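Local coordinates for restriction endonuclease (Mycobacterium sp., PDB 4F0Q), which cleaves DNA in a cytosine-methylation-dependent manner as a tetrameric restriction endonuclease, probably recognising the modified base with its N-terminal domain, at residues R113-H118 with F201-L206; N99-E104 with V190-P195; A66-P71 with K130-L135. All blocks are in the same frame, centred on the assembly; numbering follows the deposited sequence.

Interaction 1 of 3, residues R113-H118 with F201-L206; sequences RYFGDH and FPNLSL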
loop_
_atom_site.group_PDB
_atom_site.type_symbol
_atom_site.label_atom_id
_atom_site.label_comp_id
_atom_site.label_asym_id
_atom_site.label_seq_id
_atom_site.Cartn_x
_atom_site.Cartn_y
_atom_site.Cartn_z
ATOM N N ARG A 113 -15.908 17.789 0.194
ATOM C CA ARG A 113 -15.013 18.769 -0.407
ATOM C C ARG A 113 -15.813 20.007 -0.786
ATOM O O ARG A 113 -16.680 19.948 -1.659
ATOM C CB ARG A 113 -14.337 18.183 -1.647
ATOM C CG ARG A 113 -13.432 19.157 -2.387
ATOM C CD ARG A 113 -12.200 19.507 -1.567
ATOM N NE ARG A 113 -11.443 18.318 -1.183
ATOM C CZ ARG A 113 -10.542 17.720 -1.956
ATOM N NH1 ARG A 113 -10.280 18.197 -3.166
ATOM N NH2 ARG A 113 -9.903 16.643 -1.521
ATOM N N TYR A 114 -15.527 21.125 -0.125
ATOM C CA TYR A 114 -16.306 22.342 -0.336
ATOM C C TYR A 114 -15.447 23.523 -0.778
ATOM O O TYR A 114 -14.421 23.818 -0.170
ATOM C CB TYR A 114 -17.089 22.701 0.929
ATOM C CG TYR A 114 -17.952 23.930 0.775
ATOM C CD1 TYR A 114 -19.147 23.876 0.071
ATOM C CD2 TYR A 114 -17.574 25.144 1.335
ATOM C CE1 TYR A 114 -19.939 24.996 -0.077
ATOM C CE2 TYR A 114 -18.361 26.269 1.193
ATOM C CZ TYR A 114 -19.544 26.189 0.487
ATOM O OH TYR A 114 -20.334 27.305 0.342
ATOM N N PHE A 115 -15.882 24.202 -1.834
ATOM C CA PHE A 115 -15.149 25.346 -2.367
ATOM C C PHE A 115 -15.751 26.668 -1.902
ATOM O O PHE A 115 -16.966 26.787 -1.743
ATOM C CB PHE A 115 -15.103 25.288 -3.894
ATOM C CG PHE A 115 -14.335 24.115 -4.429
ATOM C CD1 PHE A 115 -14.962 22.898 -4.647
ATOM C CD2 PHE A 115 -12.983 24.226 -4.708
ATOM C CE1 PHE A 115 -14.256 21.817 -5.138
ATOM C CE2 PHE A 115 -12.272 23.149 -5.198
ATOM C CZ PHE A 115 -12.909 21.942 -5.414
ATOM N N GLY A 116 -14.891 27.661 -1.696
ATOM C CA GLY A 116 -15.307 28.945 -1.162
ATOM C C GLY A 116 -16.159 29.795 -2.088
ATOM O O GLY A 116 -16.662 29.317 -3.104
ATOM N N ASP A 117 -16.316 31.068 -1.734
ATOM C CA ASP A 117 -17.190 31.968 -2.481
ATOM C C ASP A 117 -16.423 33.034 -3.259
ATOM O O ASP A 117 -16.994 34.050 -3.655
ATOM C CB ASP A 117 -18.200 32.635 -1.543
ATOM C CG ASP A 117 -17.557 33.653 -0.621
ATOM O OD1 ASP A 117 -16.398 33.439 -0.209
ATOM O OD2 ASP A 117 -18.210 34.672 -0.311
ATOM N N HIS A 118 -15.131 32.808 -3.471
ATOM C CA HIS A 118 -14.327 33.724 -4.270
ATOM C C HIS A 118 -14.807 33.682 -5.716
ATOM O O HIS A 118 -15.065 32.609 -6.263
ATOM C CB HIS A 118 -12.845 33.353 -4.189
ATOM C CG HIS A 118 -11.922 34.431 -4.669
ATOM N ND1 HIS A 118 -11.187 35.216 -3.808
ATOM C CD2 HIS A 118 -11.616 34.854 -5.917
ATOM C CE1 HIS A 118 -10.465 36.074 -4.505
ATOM N NE2 HIS A 118 -10.707 35.875 -5.789
ATOM N N PHE A 201 -9.204 32.247 -11.354
ATOM C CA PHE A 201 -9.225 32.959 -10.080
ATOM C C PHE A 201 -8.843 32.067 -8.902
ATOM O O PHE A 201 -9.138 30.874 -8.903
ATOM C CB PHE A 201 -10.611 33.570 -9.842
ATOM C CG PHE A 201 -11.718 32.556 -9.761
ATOM C CD1 PHE A 201 -12.328 32.080 -10.910
ATOM C CD2 PHE A 201 -12.155 32.084 -8.533
ATOM C CE1 PHE A 201 -13.346 31.149 -10.837
ATOM C CE2 PHE A 201 -13.174 31.153 -8.455
ATOM C CZ PHE A 201 -13.769 30.686 -9.608
ATOM N N PRO A 202 -8.187 32.651 -7.887
ATOM C CA PRO A 202 -7.861 31.913 -6.663
ATOM C C PRO A 202 -9.117 31.615 -5.856
ATOM O O PRO A 202 -10.147 32.251 -6.073
ATOM C CB PRO A 202 -6.966 32.890 -5.897
ATOM C CG PRO A 202 -7.379 34.232 -6.382
ATOM C CD PRO A 202 -7.704 34.042 -7.835
ATOM N N ASN A 203 -9.023 30.660 -4.937
ATOM C CA ASN A 203 -10.156 30.247 -4.121
ATOM C C ASN A 203 -9.686 29.328 -3.000
ATOM O O ASN A 203 -8.535 28.883 -2.989
ATOM C CB ASN A 203 -11.208 29.537 -4.980
ATOM C CG ASN A 203 -12.564 29.458 -4.302
ATOM O OD1 ASN A 203 -12.876 30.250 -3.413
ATOM N ND2 ASN A 203 -13.377 28.496 -4.719
ATOM N N LEU A 204 -10.579 29.047 -2.057
ATOM C CA LEU A 204 -10.264 28.161 -0.946
ATOM C C LEU A 204 -10.970 26.819 -1.105
ATOM O O LEU A 204 -12.181 26.763 -1.311
ATOM C CB LEU A 204 -10.656 28.808 0.381
ATOM C CG LEU A 204 -10.043 30.179 0.676
ATOM C CD1 LEU A 204 -10.479 30.674 2.044
ATOM C CD2 LEU A 204 -8.527 30.127 0.580
ATOM N N SER A 205 -10.197 25.741 -1.019
ATOM C CA SER A 205 -10.739 24.391 -1.079
ATOM C C SER A 205 -10.649 23.746 0.299
ATOM O O SER A 205 -9.585 23.731 0.917
ATOM C CB SER A 205 -9.979 23.553 -2.109
ATOM O OG SER A 205 -10.530 22.253 -2.219
ATOM N N LEU A 206 -11.770 23.217 0.777
ATOM C CA LEU A 206 -11.848 22.708 2.141
ATOM C C LEU A 206 -12.225 21.229 2.220
ATOM O O LEU A 206 -13.210 20.791 1.622
ATOM C CB LEU A 206 -12.840 23.535 2.971
ATOM C CG LEU A 206 -12.429 24.929 3.463
ATOM C CD1 LEU A 206 -12.413 25.954 2.339
ATOM C CD2 LEU A 206 -13.348 25.385 4.588
#
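An antiparallel strand pairing in the N-terminal domain, whose sequence family belongs to the PUA clan, joins R113-H118 to F201-L206. Y114 and L206 form a hydrogen-bonded pair: Y114 N donates almost straight to L206 O (2.9 Å, 168°), and L206 N returns a bond to Y114 O. One rung on, F115 and S205 make the non-hydrogen-bonded pair. The F115 ring, its CG anti to the carbonyl carbon, passes by the serine, with CE2 3.6 Å from S205 OG. G116 N still reaches L204 O at 2.9 Å, so the ladder outlasts the regular strand by one residue.

Beyond that point side chains take over. N203, with CG anti to its backbone N (chi1 -163°), turns its amide toward the departing chain. Its OD1 accepts a weak bond from H118 N (3.4 Å), while ND2 is bonded to Q192 on strand 175-193. The H118 imidazole lays one face over the P202 carbonyl, CD2 standing 3.0 Å from P202 O, and its ring slides past that of F201. At the other end the R113 chain, bent at chi2, sets CD 3.3 Å from S205 OG; a second bend at chi3 turns the guanidinium to its salt bridges with D207 and E314.

Strand 200-210 thus runs between strands 111-115 and 175-193, with helix 130-142 packing on L204 and L206.

Interaction 2 of 3, residues N99-E104 with V190-P195; sequences NPWHDE and VVQRDP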
loop_
_atom_site.group_PDB
_atom_site.type_symbol
_atom_site.label_atom_id
_atom_site.label_comp_id
_atom_site.label_asym_id
_atom_site.label_seq_id
_atom_site.Cartn_x
_atom_site.Cartn_y
_atom_site.Cartn_z
ATOM N N ASN A 99 -18.985 22.536 -13.963
ATOM C CA ASN A 99 -17.877 23.115 -13.212
ATOM C C ASN A 99 -17.053 22.035 -12.520
ATOM O O ASN A 99 -17.550 21.346 -11.630
ATOM C CB ASN A 99 -18.396 24.124 -12.186
ATOM C CG ASN A 99 -17.279 24.787 -11.397
ATOM O OD1 ASN A 99 -16.135 24.848 -11.847
ATOM N ND2 ASN A 99 -17.611 25.290 -10.214
ATOM N N PRO A 100 -15.784 21.885 -12.932
ATOM C CA PRO A 100 -14.875 20.871 -12.383
ATOM C C PRO A 100 -14.610 21.066 -10.893
ATOM O O PRO A 100 -14.174 20.131 -10.220
ATOM C CB PRO A 100 -13.582 21.094 -13.177
ATOM C CG PRO A 100 -14.016 21.776 -14.431
ATOM C CD PRO A 100 -15.157 22.651 -14.021
ATOM N N TRP A 101 -14.869 22.267 -10.387
ATOM C CA TRP A 101 -14.660 22.559 -8.974
ATOM C C TRP A 101 -15.983 22.682 -8.225
ATOM O O TRP A 101 -16.186 23.615 -7.449
ATOM C CB TRP A 101 -13.821 23.826 -8.804
ATOM C CG TRP A 101 -12.418 23.671 -9.301
ATOM C CD1 TRP A 101 -11.336 23.255 -8.582
ATOM C CD2 TRP A 101 -11.944 23.923 -10.630
ATOM N NE1 TRP A 101 -10.218 23.233 -9.380
ATOM C CE2 TRP A 101 -10.564 23.641 -10.642
ATOM C CE3 TRP A 101 -12.553 24.362 -11.810
ATOM C CZ2 TRP A 101 -9.783 23.782 -11.786
ATOM C CZ3 TRP A 101 -11.775 24.502 -12.945
ATOM C CH2 TRP A 101 -10.406 24.213 -12.925
ATOM N N HIS A 102 -16.880 21.733 -8.467
ATOM C CA HIS A 102 -18.147 21.678 -7.754
ATOM C C HIS A 102 -17.946 20.973 -6.420
ATOM O O HIS A 102 -16.972 20.242 -6.241
ATOM C CB HIS A 102 -19.194 20.936 -8.587
ATOM C CG HIS A 102 -18.847 19.505 -8.853
ATOM N ND1 HIS A 102 -18.088 19.111 -9.934
ATOM C CD2 HIS A 102 -19.154 18.373 -8.177
ATOM C CE1 HIS A 102 -17.944 17.798 -9.914
ATOM N NE2 HIS A 102 -18.581 17.326 -8.858
ATOM N N ASP A 103 -18.866 21.196 -5.487
ATOM C CA ASP A 103 -18.786 20.563 -4.175
ATOM C C ASP A 103 -18.950 19.052 -4.291
ATOM O O ASP A 103 -19.857 18.568 -4.968
ATOM C CB ASP A 103 -19.846 21.136 -3.234
ATOM C CG ASP A 103 -19.726 22.637 -3.067
ATOM O OD1 ASP A 103 -18.611 23.170 -3.252
ATOM O OD2 ASP A 103 -20.746 23.284 -2.749
ATOM N N GLU A 104 -18.065 18.311 -3.633
ATOM C CA GLU A 104 -18.121 16.854 -3.666
ATOM C C GLU A 104 -18.632 16.297 -2.341
ATOM O O GLU A 104 -17.978 16.428 -1.308
ATOM C CB GLU A 104 -16.755 16.274 -4.002
ATOM N N VAL A 190 -6.384 27.142 -3.917
ATOM C CA VAL A 190 -6.647 26.493 -5.195
ATOM C C VAL A 190 -6.870 27.544 -6.279
ATOM O O VAL A 190 -7.222 28.681 -5.981
ATOM C CB VAL A 190 -7.866 25.543 -5.104
ATOM C CG1 VAL A 190 -9.165 26.334 -5.071
ATOM C CG2 VAL A 190 -7.867 24.547 -6.258
ATOM N N VAL A 191 -6.633 27.175 -7.532
ATOM C CA VAL A 191 -6.933 28.060 -8.650
ATOM C C VAL A 191 -7.971 27.410 -9.555
ATOM O O VAL A 191 -7.791 26.282 -10.013
ATOM C CB VAL A 191 -5.675 28.417 -9.465
ATOM C CG1 VAL A 191 -6.051 29.245 -10.684
ATOM C CG2 VAL A 191 -4.679 29.170 -8.597
ATOM N N GLN A 192 -9.063 28.126 -9.801
ATOM C CA GLN A 192 -10.158 27.599 -10.600
ATOM C C GLN A 192 -10.316 28.375 -11.900
ATOM O O GLN A 192 -9.774 29.468 -12.054
ATOM C CB GLN A 192 -11.465 27.648 -9.808
ATOM C CG GLN A 192 -11.383 27.003 -8.439
ATOM C CD GLN A 192 -12.705 27.036 -7.702
ATOM O OE1 GLN A 192 -12.749 26.927 -6.477
ATOM N NE2 GLN A 192 -13.793 27.182 -8.446
ATOM N N ARG A 193 -11.068 27.795 -12.830
ATOM C CA ARG A 193 -11.338 28.431 -14.112
ATOM C C ARG A 193 -12.819 28.320 -14.457
ATOM O O ARG A 193 -13.408 27.245 -14.354
ATOM C CB ARG A 193 -10.496 27.787 -15.215
ATOM C CG ARG A 193 -10.672 28.428 -16.582
ATOM C CD ARG A 193 -9.865 27.706 -17.650
ATOM N NE ARG A 193 -10.018 28.334 -18.959
ATOM C CZ ARG A 193 -10.991 28.043 -19.817
ATOM N NH1 ARG A 193 -11.903 27.131 -19.508
ATOM N NH2 ARG A 193 -11.054 28.667 -20.988
ATOM N N ASP A 194 -13.419 29.438 -14.855
ATOM C CA ASP A 194 -14.804 29.443 -15.305
ATOM C C ASP A 194 -14.839 29.019 -16.768
ATOM O O ASP A 194 -14.346 29.738 -17.636
ATOM C CB ASP A 194 -15.414 30.839 -15.140
ATOM C CG ASP A 194 -16.931 30.838 -15.251
ATOM O OD1 ASP A 194 -17.495 29.940 -15.911
ATOM O OD2 ASP A 194 -17.565 31.746 -14.674
ATOM N N PRO A 195 -15.425 27.845 -17.048
ATOM C CA PRO A 195 -15.446 27.288 -18.405
ATOM C C PRO A 195 -16.278 28.113 -19.387
ATOM O O PRO A 195 -16.097 27.977 -20.596
ATOM C CB PRO A 195 -16.080 25.908 -18.205
ATOM C CG PRO A 195 -16.903 26.050 -16.973
ATOM C CD PRO A 195 -16.135 26.983 -16.086
HETATM O O HOH W 1 -14.930 27.225 -11.614
HETATM O O HOH W 2 -16.085 27.012 -6.985
#
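The W101 indole is sandwiched between Q192 on one face and the ring of its own neighbour P100 on the other. Q192 CG sits over the five-membered ring, 3.7 Å from its centroid and 14° off the normal, a CH-pi contact. The glutamine chain, extended beyond CG, then continues across the indole toward W101 CB, so that its amide lies nearly parallel to the ring, the planes 12° apart, and NE2 comes within 3.4 Å of W101 CB. P100 CB stands over the opposite face, offset toward the rim. At the indole edge, in plane, is N99 OD1, which also accepts a weak hydrogen bond from W101 N. The far end of the six-membered ring meets backbone, W101 CZ3 lying 3.4 Å from R193 N. V190 CG2 touches the indole at NE1, 4.1 Å away.

No direct hydrogen bond joins the segments; two waters do so instead. The first donates to N99 OD1 at 2.7 Å and to R193 O, and weakly accepts from Q192 NE2. The second accepts from Q192 NE2 at 2.7 Å and donates weakly to W101 O. Both bridges use the same amide nitrogen, whereas Q192 OE1 takes a hydrogen bond from N203 ND2, which helps fix the rotation of the amide.

The loop between strands 85-89 and 104-106 is thereby laid against the end of strand 175-193. F115 of strand 111-115 meets the indole with ring planes about perpendicular, and helix 411-425, from the nuclease part of the chain, packs against W101 through Q423 and A424.

Interaction 3 of 3, residues A66-P71 with K130-L135; sequences AGINAP and KGNRLL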
loop_
_atom_site.group_PDB
_atom_site.type_symbol
_atom_site.label_atom_id
_atom_site.label_comp_id
_atom_site.label_asym_id
_atom_site.label_seq_id
_atom_site.Cartn_x
_atom_site.Cartn_y
_atom_site.Cartn_z
ATOM N N ALA A 66 -27.666 31.328 -0.688
ATOM C CA ALA A 66 -26.714 30.557 -1.474
ATOM C C ALA A 66 -25.304 30.726 -0.918
ATOM O O ALA A 66 -24.824 31.846 -0.744
ATOM C CB ALA A 66 -26.766 30.977 -2.936
ATOM N N GLY A 67 -24.649 29.607 -0.626
ATOM C CA GLY A 67 -23.268 29.634 -0.188
ATOM C C GLY A 67 -23.070 29.552 1.311
ATOM O O GLY A 67 -23.624 28.681 1.981
ATOM N N ILE A 68 -22.272 30.475 1.838
ATOM C CA ILE A 68 -21.871 30.452 3.239
ATOM C C ILE A 68 -22.625 31.494 4.059
ATOM O O ILE A 68 -22.641 32.676 3.718
ATOM C CB ILE A 68 -20.357 30.685 3.371
ATOM C CG1 ILE A 68 -19.598 29.664 2.518
ATOM C CG2 ILE A 68 -19.926 30.609 4.829
ATOM C CD1 ILE A 68 -18.348 30.209 1.869
ATOM N N ASN A 69 -23.242 31.041 5.146
ATOM C CA ASN A 69 -24.062 31.901 5.991
ATOM C C ASN A 69 -23.644 31.818 7.453
ATOM O O ASN A 69 -23.166 30.783 7.913
ATOM C CB ASN A 69 -25.536 31.516 5.869
ATOM C CG ASN A 69 -26.000 31.427 4.431
ATOM O OD1 ASN A 69 -26.546 32.383 3.883
ATOM N ND2 ASN A 69 -25.789 30.270 3.811
ATOM N N ALA A 70 -23.836 32.910 8.184
ATOM C CA ALA A 70 -23.526 32.938 9.609
ATOM C C ALA A 70 -24.289 34.047 10.323
ATOM O O ALA A 70 -24.254 35.202 9.901
ATOM C CB ALA A 70 -22.028 33.093 9.826
ATOM N N PRO A 71 -24.995 33.691 11.408
ATOM C CA PRO A 71 -25.719 34.666 12.229
ATOM C C PRO A 71 -24.759 35.628 12.918
ATOM O O PRO A 71 -23.555 35.367 12.957
ATOM C CB PRO A 71 -26.420 33.791 13.275
ATOM C CG PRO A 71 -26.487 32.434 12.659
ATOM C CD PRO A 71 -25.237 32.308 11.854
ATOM N N LYS A 130 -16.865 37.637 1.859
ATOM C CA LYS A 130 -17.466 37.369 3.163
ATOM C C LYS A 130 -17.328 35.904 3.567
ATOM O O LYS A 130 -16.819 35.585 4.648
ATOM C CB LYS A 130 -18.950 37.746 3.151
ATOM C CG LYS A 130 -19.246 39.153 2.660
ATOM C CD LYS A 130 -20.747 39.400 2.599
ATOM C CE LYS A 130 -21.062 40.797 2.086
ATOM N NZ LYS A 130 -22.529 41.059 2.051
ATOM N N GLY A 131 -17.791 35.022 2.685
ATOM C CA GLY A 131 -17.798 33.595 2.938
ATOM C C GLY A 131 -16.439 33.030 3.294
ATOM O O GLY A 131 -16.300 32.333 4.296
ATOM N N ASN A 132 -15.437 33.332 2.474
ATOM C CA ASN A 132 -14.075 32.864 2.720
ATOM C C ASN A 132 -13.481 33.427 4.007
ATOM O O ASN A 132 -12.677 32.768 4.666
ATOM C CB ASN A 132 -13.168 33.186 1.532
ATOM C CG ASN A 132 -13.388 32.249 0.366
ATOM O OD1 ASN A 132 -14.341 31.474 0.356
ATOM N ND2 ASN A 132 -12.507 32.314 -0.625
ATOM N N ARG A 133 -13.880 34.645 4.359
ATOM C CA ARG A 133 -13.444 35.252 5.610
ATOM C C ARG A 133 -14.036 34.490 6.791
ATOM O O ARG A 133 -13.349 34.232 7.782
ATOM C CB ARG A 133 -13.840 36.730 5.668
ATOM C CG ARG A 133 -13.441 37.423 6.961
ATOM C CD ARG A 133 -13.685 38.926 6.906
ATOM N NE ARG A 133 -12.727 39.616 6.046
ATOM C CZ ARG A 133 -12.988 40.030 4.810
ATOM N NH1 ARG A 133 -14.187 39.826 4.280
ATOM N NH2 ARG A 133 -12.053 40.652 4.106
ATOM N N LEU A 134 -15.309 34.123 6.676
ATOM C CA LEU A 134 -15.958 33.311 7.702
ATOM C C LEU A 134 -15.306 31.935 7.811
ATOM O O LEU A 134 -15.127 31.405 8.910
ATOM C CB LEU A 134 -17.453 33.161 7.406
ATOM C CG LEU A 134 -18.310 34.423 7.495
ATOM C CD1 LEU A 134 -19.736 34.128 7.059
ATOM C CD2 LEU A 134 -18.287 34.991 8.905
ATOM N N LEU A 135 -14.949 31.364 6.665
ATOM C CA LEU A 135 -14.323 30.046 6.623
ATOM C C LEU A 135 -12.920 30.055 7.223
ATOM O O LEU A 135 -12.503 29.082 7.844
ATOM C CB LEU A 135 -14.283 29.507 5.191
ATOM C CG LEU A 135 -15.625 29.165 4.539
ATOM C CD1 LEU A 135 -15.405 28.523 3.176
ATOM C CD2 LEU A 135 -16.451 28.260 5.436
#
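I68 carries most of this strand-on-helix packing, in which the short strand 67-69 lies across the first turns of helix 130-142 in the N-terminal domain. The segment axes pass 8.0 Å apart at 60°, and the side chains meet through apolar groups, with no hydrogen bond across the contact. I68 points toward the helix with CG1 anti to its carbonyl carbon and CG2 anti to its backbone N, so both branches lie over G131, CD1 going on to L135 and CG2 to L134. CD1 comes to 3.6 Å from G131 CA. With glycine at 131, the methyl lies directly against the helix backbone. The strained chi2 of 144°, off the staggered positions, swings CD1 over this spot.

The same methyl meets L135, whose side chain crosses the isoleucine obliquely, CD1 to CD1 at 3.6 Å. L134, a turn of helix away from G131, serves the other branch: its CD1 lies 4.2 Å from I68 CG2. L135 continues inward to touch L206 on strand 200-210, and the helix start is held by D117, whose carboxylate accepts from G131 N and N132 N, its OD1 also bonding T129 OG1. On the strand side N69 faces away and binds A86 O of the neighbouring strand 85-89. Farther along, A70 closes the contact, its CB resting 3.7 Å from L134 CD1.

How the interactions relate
From the N terminus the chain enters at 66-71, strand 67-69 of interaction 3, runs through the loop 99-104 of interaction 2 and reaches 113-118 of interaction 1 before helix 130-135 closes interaction 3 over 58 intervening residues. Segments 190-195 and 201-206, on consecutive strands, then close interactions 2 and 1 over spans of 85 and 82 residues. Every pair of contacts crosses; none nests within another. Interaction 1 lies in the middle: it touches interaction 2 through F115 and N203, and interaction 3 through D117 and Y114. Interactions 2 and 3, centres about 18 Å apart, do not touch. Together they tie helix 130-142 and the 99-104 loop to one mixed sheet.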